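Local coordinates for peptide ABC transporter, peptide-binding protein (Thermus thermophilus, PDB 2D5W), which probably captures oligopeptides outside the cytoplasmic membrane as the binding component of a peptide-importing ABC transporter, and here holds a pentapeptide, at residues Pro16-Ser28 with Phe193-Met207. Sequence-based numbering, arbitrary orientation.
Sequences PRVLAGDFLRVIS and FLKFATPQALNRGAM
Phe-193 turns the edge of its ring, at CE1, onto one face of the Phe-23 ring in a T-shaped stack, with centroids 5.6 Å apart and planes at 88°. Near the plane of the Phe-193 ring, at its edge, Gly-21 O lies 3.3 Å from Phe-193 CD1, where the slightly positive rim suits a carbonyl oxygen; Val-26 CG2 and Leu-24 CD1 approach obliquely. With CG anti to its carbonyl carbon (chi1 -61°), Phe-193 reaches from helix 182-194 into the loop. With an alanine here, Val-26 and Leu-24 would probably lose the ring they pack against, and the face of Phe-23 its edge-on partner. Ile-27 CD1 presses tightly on Leu-194 CD2, at 3.5 Å. Asp-22, centre of an inverse gamma turn, ties the loop back on itself, OD1 accepting Ile-27 N and OD2 Ser-28 N; OD2 also forms a salt bridge with Lys-33. Gly-21 suits its place because a CB would clash with Phe-196 O. Leu-19 N donates to a lone pair of Ala-197 O (3.0 Å), and small Ala-197 lets the backbones close in. Leu-202 and Met-207 cover Ala-20. Thr-198 occupies the N-cap position of helix 199-203, which ends in a Schellman motif at Gly-205; helices 182-194 and 199-203 and their connection pack on the loop joining strand 7-12 to helix 31-40, a buried contact within a family 5 solute-binding protein.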
loop_
_atom_site.group_PDB
_atom_site.type_symbol
_atom_site.label_atom_id
_atom_site.label_comp_id
_atom_site.label_asym_id
_atom_site.label_seq_id
_atom_site.Cartn_x
_atom_site.Cartn_y
_atom_site.Cartn_z
ATOM N N PRO A 16 -10.086 6.485 4.343
ATOM C CA PRO A 16 -10.222 5.027 4.439
ATOM C C PRO A 16 -11.669 4.609 4.191
ATOM O O PRO A 16 -12.597 5.282 4.637
ATOM C CB PRO A 16 -9.807 4.732 5.878
ATOM C CG PRO A 16 -8.888 5.862 6.223
ATOM C CD PRO A 16 -9.561 7.055 5.596
ATOM N N ARG A 17 -11.868 3.502 3.484
ATOM C CA ARG A 17 -13.223 3.019 3.241
ATOM C C ARG A 17 -13.747 2.354 4.517
ATOM O O ARG A 17 -14.931 2.453 4.837
ATOM C CB ARG A 17 -13.230 2.030 2.076
ATOM C CG ARG A 17 -14.602 1.429 1.757
ATOM C CD ARG A 17 -15.688 2.493 1.591
ATOM N NE ARG A 17 -16.985 1.918 1.226
ATOM C CZ ARG A 17 -17.325 1.547 -0.004
ATOM N NH1 ARG A 17 -18.526 1.031 -0.234
ATOM N NH2 ARG A 17 -16.475 1.703 -1.009
ATOM N N VAL A 18 -12.851 1.667 5.223
ATOM C CA VAL A 18 -13.149 1.003 6.493
ATOM C C VAL A 18 -11.941 1.255 7.390
ATOM O O VAL A 18 -10.884 1.670 6.903
ATOM C CB VAL A 18 -13.375 -0.529 6.336
ATOM C CG1 VAL A 18 -14.644 -0.785 5.545
ATOM C CG2 VAL A 18 -12.180 -1.179 5.666
ATOM N N LEU A 19 -12.082 0.994 8.687
ATOM C CA LEU A 19 -10.995 1.268 9.613
ATOM C C LEU A 19 -10.983 0.354 10.831
ATOM O O LEU A 19 -12.032 -0.120 11.273
ATOM C CB LEU A 19 -11.115 2.718 10.093
ATOM C CG LEU A 19 -10.015 3.339 10.954
ATOM C CD1 LEU A 19 -8.813 3.661 10.081
ATOM C CD2 LEU A 19 -10.535 4.611 11.620
ATOM N N ALA A 20 -9.782 0.110 11.351
ATOM C CA ALA A 20 -9.563 -0.668 12.570
ATOM C C ALA A 20 -9.859 -2.164 12.596
ATOM O O ALA A 20 -8.970 -2.958 12.905
ATOM C CB ALA A 20 -10.296 0.019 13.731
ATOM N N GLY A 21 -11.096 -2.547 12.304
ATOM C CA GLY A 21 -11.468 -3.954 12.343
ATOM C C GLY A 21 -10.994 -4.816 11.187
ATOM O O GLY A 21 -10.943 -6.041 11.306
ATOM N N ASP A 22 -10.653 -4.179 10.073
ATOM C CA ASP A 22 -10.182 -4.867 8.863
ATOM C C ASP A 22 -8.677 -5.084 9.037
ATOM O O ASP A 22 -7.869 -4.648 8.211
ATOM C CB ASP A 22 -10.489 -3.959 7.661
ATOM C CG ASP A 22 -10.067 -4.548 6.330
ATOM O OD1 ASP A 22 -10.222 -5.768 6.116
ATOM O OD2 ASP A 22 -9.605 -3.762 5.475
ATOM N N PHE A 23 -8.308 -5.794 10.103
ATOM C CA PHE A 23 -6.903 -5.981 10.441
ATOM C C PHE A 23 -6.018 -6.795 9.511
ATOM O O PHE A 23 -4.796 -6.747 9.638
ATOM C CB PHE A 23 -6.763 -6.440 11.910
ATOM C CG PHE A 23 -7.260 -7.832 12.192
ATOM C CD1 PHE A 23 -6.464 -8.938 11.914
ATOM C CD2 PHE A 23 -8.494 -8.033 12.802
ATOM C CE1 PHE A 23 -6.886 -10.225 12.245
ATOM C CE2 PHE A 23 -8.924 -9.319 13.137
ATOM C CZ PHE A 23 -8.115 -10.414 12.858
ATOM N N LEU A 24 -6.613 -7.531 8.577
ATOM C CA LEU A 24 -5.816 -8.269 7.600
ATOM C C LEU A 24 -5.810 -7.465 6.297
ATOM O O LEU A 24 -5.212 -7.873 5.303
ATOM C CB LEU A 24 -6.379 -9.672 7.361
ATOM C CG LEU A 24 -6.223 -10.652 8.532
ATOM C CD1 LEU A 24 -6.787 -12.007 8.133
ATOM C CD2 LEU A 24 -4.757 -10.778 8.928
ATOM N N ARG A 25 -6.485 -6.317 6.314
ATOM C CA ARG A 25 -6.545 -5.409 5.170
ATOM C C ARG A 25 -7.131 -6.038 3.915
ATOM O O ARG A 25 -6.755 -5.674 2.795
ATOM C CB ARG A 25 -5.142 -4.864 4.877
ATOM C CG ARG A 25 -4.504 -4.211 6.096
ATOM C CD ARG A 25 -3.053 -3.829 5.864
ATOM N NE ARG A 25 -2.482 -3.190 7.047
ATOM C CZ ARG A 25 -1.228 -2.758 7.137
ATOM N NH1 ARG A 25 -0.399 -2.895 6.111
ATOM N NH2 ARG A 25 -0.804 -2.182 8.254
ATOM N N VAL A 26 -8.074 -6.958 4.097
ATOM C CA VAL A 26 -8.683 -7.631 2.958
ATOM C C VAL A 26 -9.757 -6.792 2.270
ATOM O O VAL A 26 -10.003 -6.972 1.079
ATOM C CB VAL A 26 -9.278 -9.003 3.357
ATOM C CG1 VAL A 26 -8.212 -9.846 4.047
ATOM C CG2 VAL A 26 -10.485 -8.818 4.253
ATOM N N ILE A 27 -10.394 -5.881 3.007
ATOM C CA ILE A 27 -11.415 -5.016 2.416
ATOM C C ILE A 27 -10.731 -3.786 1.826
ATOM O O ILE A 27 -11.040 -3.367 0.710
ATOM C CB ILE A 27 -12.466 -4.578 3.452
ATOM C CG1 ILE A 27 -13.198 -5.814 3.987
ATOM C CG2 ILE A 27 -13.453 -3.602 2.817
ATOM C CD1 ILE A 27 -14.301 -5.514 4.974
ATOM N N SER A 28 -9.807 -3.204 2.584
ATOM C CA SER A 28 -9.053 -2.051 2.113
ATOM C C SER A 28 -7.608 -2.118 2.559
ATOM O O SER A 28 -7.313 -2.362 3.734
ATOM C CB SER A 28 -9.637 -0.736 2.621
ATOM O OG SER A 28 -8.744 0.321 2.297
ATOM N N PHE A 193 -15.352 -8.691 9.334
ATOM C CA PHE A 193 -14.568 -7.476 9.533
ATOM C C PHE A 193 -15.440 -6.221 9.520
ATOM O O PHE A 193 -15.223 -5.304 10.315
ATOM C CB PHE A 193 -13.479 -7.368 8.461
ATOM C CG PHE A 193 -12.497 -8.506 8.481
ATOM C CD1 PHE A 193 -11.653 -8.698 9.573
ATOM C CD2 PHE A 193 -12.434 -9.402 7.420
ATOM C CE1 PHE A 193 -10.759 -9.771 9.608
ATOM C CE2 PHE A 193 -11.545 -10.477 7.444
ATOM C CZ PHE A 193 -10.707 -10.662 8.541
ATOM N N LEU A 194 -16.434 -6.183 8.639
ATOM C CA LEU A 194 -17.305 -5.014 8.545
ATOM C C LEU A 194 -18.051 -4.695 9.838
ATOM O O LEU A 194 -18.333 -3.531 10.118
ATOM C CB LEU A 194 -18.299 -5.178 7.391
ATOM C CG LEU A 194 -17.670 -5.088 5.996
ATOM C CD1 LEU A 194 -18.701 -5.441 4.938
ATOM C CD2 LEU A 194 -17.120 -3.682 5.767
ATOM N N LYS A 195 -18.372 -5.714 10.629
ATOM C CA LYS A 195 -19.066 -5.476 11.892
ATOM C C LYS A 195 -18.212 -4.636 12.839
ATOM O O LYS A 195 -18.726 -4.008 13.766
ATOM C CB LYS A 195 -19.417 -6.804 12.569
ATOM C CG LYS A 195 -20.618 -7.509 11.967
ATOM C CD LYS A 195 -20.985 -8.748 12.766
ATOM C CE LYS A 195 -22.217 -9.425 12.188
ATOM N NZ LYS A 195 -22.022 -9.811 10.761
ATOM N N PHE A 196 -16.909 -4.620 12.592
ATOM C CA PHE A 196 -15.965 -3.886 13.433
ATOM C C PHE A 196 -15.188 -2.817 12.666
ATOM O O PHE A 196 -14.156 -2.349 13.154
ATOM C CB PHE A 196 -14.940 -4.863 14.018
ATOM C CG PHE A 196 -15.536 -5.969 14.839
ATOM C CD1 PHE A 196 -15.774 -5.794 16.197
ATOM C CD2 PHE A 196 -15.847 -7.194 14.254
ATOM C CE1 PHE A 196 -16.311 -6.827 16.966
ATOM C CE2 PHE A 196 -16.384 -8.233 15.015
ATOM C CZ PHE A 196 -16.615 -8.048 16.372
ATOM N N ALA A 197 -15.667 -2.403 11.496
ATOM C CA ALA A 197 -14.879 -1.456 10.715
ATOM C C ALA A 197 -15.586 -0.325 9.991
ATOM O O ALA A 197 -14.934 0.428 9.269
ATOM C CB ALA A 197 -14.016 -2.239 9.719
ATOM N N THR A 198 -16.895 -0.190 10.169
ATOM C CA THR A 198 -17.630 0.888 9.508
ATOM C C THR A 198 -17.757 2.068 10.466
ATOM O O THR A 198 -17.617 1.912 11.677
ATOM C CB THR A 198 -19.038 0.448 9.097
ATOM O OG1 THR A 198 -19.770 0.067 10.267
ATOM C CG2 THR A 198 -18.973 -0.724 8.124
ATOM N N PRO A 199 -18.043 3.267 9.937
ATOM C CA PRO A 199 -18.176 4.455 10.789
ATOM C C PRO A 199 -19.156 4.319 11.955
ATOM O O PRO A 199 -18.807 4.602 13.102
ATOM C CB PRO A 199 -18.602 5.541 9.803
ATOM C CG PRO A 199 -17.939 5.112 8.522
ATOM C CD PRO A 199 -18.193 3.620 8.513
ATOM N N GLN A 200 -20.380 3.892 11.670
ATOM C CA GLN A 200 -21.377 3.768 12.728
ATOM C C GLN A 200 -20.973 2.759 13.798
ATOM O O GLN A 200 -21.154 3.008 14.989
ATOM C CB GLN A 200 -22.753 3.423 12.131
ATOM C CG GLN A 200 -22.834 2.096 11.387
ATOM C CD GLN A 200 -23.120 0.919 12.298
ATOM O OE1 GLN A 200 -23.086 -0.233 11.866
ATOM N NE2 GLN A 200 -23.414 1.201 13.562
ATOM N N ALA A 201 -20.409 1.633 13.380
ATOM C CA ALA A 201 -19.985 0.611 14.332
ATOM C C ALA A 201 -18.874 1.144 15.229
ATOM O O ALA A 201 -18.917 0.992 16.451
ATOM C CB ALA A 201 -19.504 -0.634 13.592
ATOM N N LEU A 202 -17.881 1.777 14.616
ATOM C CA LEU A 202 -16.755 2.317 15.361
ATOM C C LEU A 202 -17.168 3.452 16.289
ATOM O O LEU A 202 -16.671 3.550 17.412
ATOM C CB LEU A 202 -15.663 2.788 14.396
ATOM C CG LEU A 202 -14.984 1.643 13.636
ATOM C CD1 LEU A 202 -14.111 2.204 12.528
ATOM C CD2 LEU A 202 -14.173 0.786 14.603
ATOM N N ASN A 203 -18.079 4.307 15.835
ATOM C CA ASN A 203 -18.529 5.416 16.665
ATOM C C ASN A 203 -19.300 4.914 17.881
ATOM O O ASN A 203 -19.371 5.599 18.898
ATOM C CB ASN A 203 -19.392 6.385 15.854
ATOM C CG ASN A 203 -18.573 7.207 14.877
ATOM O OD1 ASN A 203 -17.365 7.394 15.064
ATOM N ND2 ASN A 203 -19.226 7.721 13.839
ATOM N N ARG A 204 -19.862 3.713 17.774
ATOM C CA ARG A 204 -20.607 3.106 18.870
ATOM C C ARG A 204 -19.693 2.243 19.747
ATOM O O ARG A 204 -20.167 1.506 20.610
ATOM C CB ARG A 204 -21.773 2.278 18.315
ATOM C CG ARG A 204 -22.953 3.128 17.833
ATOM C CD ARG A 204 -23.721 2.469 16.688
ATOM N NE ARG A 204 -24.347 1.195 17.038
ATOM C CZ ARG A 204 -25.456 1.069 17.760
ATOM N NH1 ARG A 204 -25.942 -0.140 18.016
ATOM N NH2 ARG A 204 -26.082 2.142 18.224
ATOM N N GLY A 205 -18.385 2.332 19.510
ATOM C CA GLY A 205 -17.414 1.598 20.310
ATOM C C GLY A 205 -17.120 0.155 19.949
ATOM O O GLY A 205 -16.732 -0.631 20.815
ATOM N N ALA A 206 -17.255 -0.196 18.677
ATOM C CA ALA A 206 -17.021 -1.571 18.240
ATOM C C ALA A 206 -15.595 -2.078 18.429
ATOM O O ALA A 206 -15.384 -3.279 18.591
ATOM C CB ALA A 206 -17.424 -1.724 16.777
ATOM N N MET A 207 -14.615 -1.181 18.399
ATOM C CA MET A 207 -13.224 -1.593 18.544
ATOM C C MET A 207 -12.500 -0.950 19.718
ATOM O O MET A 207 -12.993 -0.000 20.332
ATOM C CB MET A 207 -12.448 -1.268 17.259
ATOM C CG MET A 207 -12.680 -2.236 16.108
ATOM S SD MET A 207 -12.043 -3.897 16.461
ATOM C CE MET A 207 -10.270 -3.647 16.190
#